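Local coordinates for protein putative citrate lyase, alfa subunit (Streptococcus mutans, PDB 2HJ0) that is probably the alpha subunit of a citrate lyase complex of the CitF family, an alpha/beta protein built on two large mixed beta-sheets, at residues Ile92-Ile97 against Val117-Thr122. Sequence-based numbering, arbitrary orientation.
Sequences IKDISI and VVTNIT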
loop_
_atom_site.group_PDB
_atom_site.type_symbol
_atom_site.label_atom_id
_atom_site.label_comp_id
_atom_site.label_asym_id
_atom_site.label_seq_id
_atom_site.Cartn_x
_atom_site.Cartn_y
_atom_site.Cartn_z
ATOM N N ILE A 92 -18.586 -22.950 16.286
ATOM C CA ILE A 92 -18.717 -21.497 16.324
ATOM C C ILE A 92 -19.929 -21.114 15.481
ATOM O O ILE A 92 -20.149 -21.691 14.412
ATOM C CB ILE A 92 -17.442 -20.805 15.800
ATOM C CG1 ILE A 92 -16.305 -21.026 16.810
ATOM C CG2 ILE A 92 -17.704 -19.334 15.579
ATOM C CD1 ILE A 92 -14.984 -20.408 16.447
ATOM N N LYS A 93 -20.726 -20.164 15.973
ATOM C CA LYS A 93 -21.925 -19.729 15.263
ATOM C C LYS A 93 -22.162 -18.228 15.322
ATOM O O LYS A 93 -21.403 -17.489 15.950
ATOM C CB LYS A 93 -23.166 -20.455 15.799
ATOM C CG LYS A 93 -23.241 -21.943 15.453
ATOM C CD LYS A 93 -24.646 -22.511 15.690
ATOM C CE LYS A 93 -24.745 -23.967 15.251
ATOM N NZ LYS A 93 -26.134 -24.511 15.388
ATOM N N ASP A 94 -23.225 -17.793 14.646
ATOM C CA ASP A 94 -23.607 -16.387 14.588
ATOM C C ASP A 94 -22.473 -15.561 13.983
ATOM O O ASP A 94 -22.179 -14.451 14.442
ATOM C CB ASP A 94 -23.947 -15.889 15.997
ATOM C CG ASP A 94 -24.599 -14.512 16.003
ATOM O OD1 ASP A 94 -25.529 -14.277 15.190
ATOM O OD2 ASP A 94 -24.188 -13.669 16.841
ATOM N N ILE A 95 -21.837 -16.121 12.955
ATOM C CA ILE A 95 -20.735 -15.450 12.280
ATOM C C ILE A 95 -21.253 -14.577 11.163
ATOM O O ILE A 95 -22.187 -14.946 10.453
ATOM C CB ILE A 95 -19.717 -16.458 11.690
ATOM C CG1 ILE A 95 -18.958 -17.137 12.831
ATOM C CG2 ILE A 95 -18.732 -15.746 10.761
ATOM C CD1 ILE A 95 -18.280 -16.159 13.754
ATOM N N SER A 96 -20.649 -13.403 11.025
ATOM C CA SER A 96 -21.043 -12.463 9.985
ATOM C C SER A 96 -20.068 -12.604 8.815
ATOM O O SER A 96 -18.871 -12.379 8.958
ATOM C CB SER A 96 -21.014 -11.047 10.550
ATOM O OG SER A 96 -21.801 -10.206 9.749
ATOM N N ILE A 97 -20.593 -12.970 7.659
ATOM C CA ILE A 97 -19.768 -13.191 6.484
ATOM C C ILE A 97 -19.674 -11.940 5.577
ATOM O O ILE A 97 -20.679 -11.277 5.285
ATOM C CB ILE A 97 -20.349 -14.426 5.719
ATOM C CG1 ILE A 97 -19.281 -15.170 4.941
ATOM C CG2 ILE A 97 -21.414 -13.980 4.715
ATOM C CD1 ILE A 97 -19.883 -16.299 4.128
ATOM N N VAL A 117 -24.712 -21.124 11.569
ATOM C CA VAL A 117 -23.278 -20.821 11.589
ATOM C C VAL A 117 -23.027 -19.427 11.022
ATOM O O VAL A 117 -22.198 -18.680 11.540
ATOM C CB VAL A 117 -22.461 -21.838 10.776
ATOM C CG1 VAL A 117 -20.992 -21.481 10.853
ATOM C CG2 VAL A 117 -22.682 -23.240 11.322
ATOM N N VAL A 118 -23.746 -19.099 9.950
ATOM C CA VAL A 118 -23.661 -17.793 9.312
ATOM C C VAL A 118 -25.032 -17.130 9.482
ATOM O O VAL A 118 -26.066 -17.706 9.128
ATOM C CB VAL A 118 -23.320 -17.913 7.800
ATOM C CG1 VAL A 118 -23.184 -16.521 7.183
ATOM C CG2 VAL A 118 -22.031 -18.705 7.611
ATOM N N THR A 119 -25.036 -15.915 10.014
ATOM C CA THR A 119 -26.273 -15.195 10.295
ATOM C C THR A 119 -26.451 -13.898 9.513
ATOM O O THR A 119 -27.537 -13.321 9.505
ATOM C CB THR A 119 -26.332 -14.880 11.800
ATOM O OG1 THR A 119 -25.102 -14.253 12.207
ATOM C CG2 THR A 119 -26.511 -16.163 12.598
ATOM N N ASN A 120 -25.372 -13.432 8.887
ATOM C CA ASN A 120 -25.376 -12.205 8.089
ATOM C C ASN A 120 -24.390 -12.340 6.938
ATOM O O ASN A 120 -23.284 -12.857 7.101
ATOM C CB ASN A 120 -24.995 -10.988 8.939
ATOM C CG ASN A 120 -26.085 -10.591 9.902
ATOM O OD1 ASN A 120 -26.420 -11.340 10.810
ATOM N ND2 ASN A 120 -26.653 -9.412 9.708
ATOM N N ILE A 121 -24.797 -11.853 5.775
ATOM C CA ILE A 121 -23.979 -11.937 4.573
ATOM C C ILE A 121 -23.952 -10.608 3.826
ATOM O O ILE A 121 -24.967 -9.923 3.741
ATOM C CB ILE A 121 -24.555 -12.996 3.600
ATOM C CG1 ILE A 121 -24.718 -14.347 4.313
ATOM C CG2 ILE A 121 -23.659 -13.118 2.374
ATOM C CD1 ILE A 121 -25.406 -15.425 3.453
ATOM N N THR A 122 -22.791 -10.241 3.296
ATOM C CA THR A 122 -22.676 -9.029 2.484
ATOM C C THR A 122 -21.700 -9.307 1.340
ATOM O O THR A 122 -20.646 -9.919 1.551
ATOM C CB THR A 122 -22.194 -7.799 3.301
ATOM O OG1 THR A 122 -22.145 -6.659 2.435
ATOM C CG2 THR A 122 -20.815 -8.035 3.922
#
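Ile95 and Ile97 pair in parallel with Val118 and Ile121, the axes of 95-97 and 118-122 running 19° apart. Ile95 uses both its backbone groups: its N donates to Val117 O (2.9 Å), and its O accepts from Thr119 N (3.0 Å). Ile97 N then reaches Asn120 O (2.8 Å), and a weak bond joins Thr122 N to Ile97 O. Val118 to Ile121 spans one residue more than Ile95 to Ile97, consistent with a beta bulge at Thr119-Asn120, where Thr119 psi of -13° departs from the extended form and its side chain turns toward 92-97. There Thr119 OG1 donates to Asp94 OD1 (3.0 Å), approaching from above the carboxylate plane, while Thr119 CG2 lies against Asp94 CA. Asp94 CB points away from 117-122, but CG is anti to the backbone N (chi1 -169°), and OD1 comes nearer to Thr119. The two strands and helix 109-114 form a beta-alpha-beta unit in the parallel part of a mixed sheet, consistent with a Rossmann-like fold, with strand 66-69 on the other side of 95-99. On the face carrying Ile97, its CB meets Val118 CG1 (3.8 Å) and its CG2 lies beside Ile121 CG1; helix 79-89 packs on Ile97 through Met80 and Leu84, and helix 109-114 on Val118 and Ile121. On the face of Ser96, OG rests against Asn120 CB (3.4 Å). Lys93, extended beyond CG, passes Val117 CA and bonds through NZ to Asn115 O.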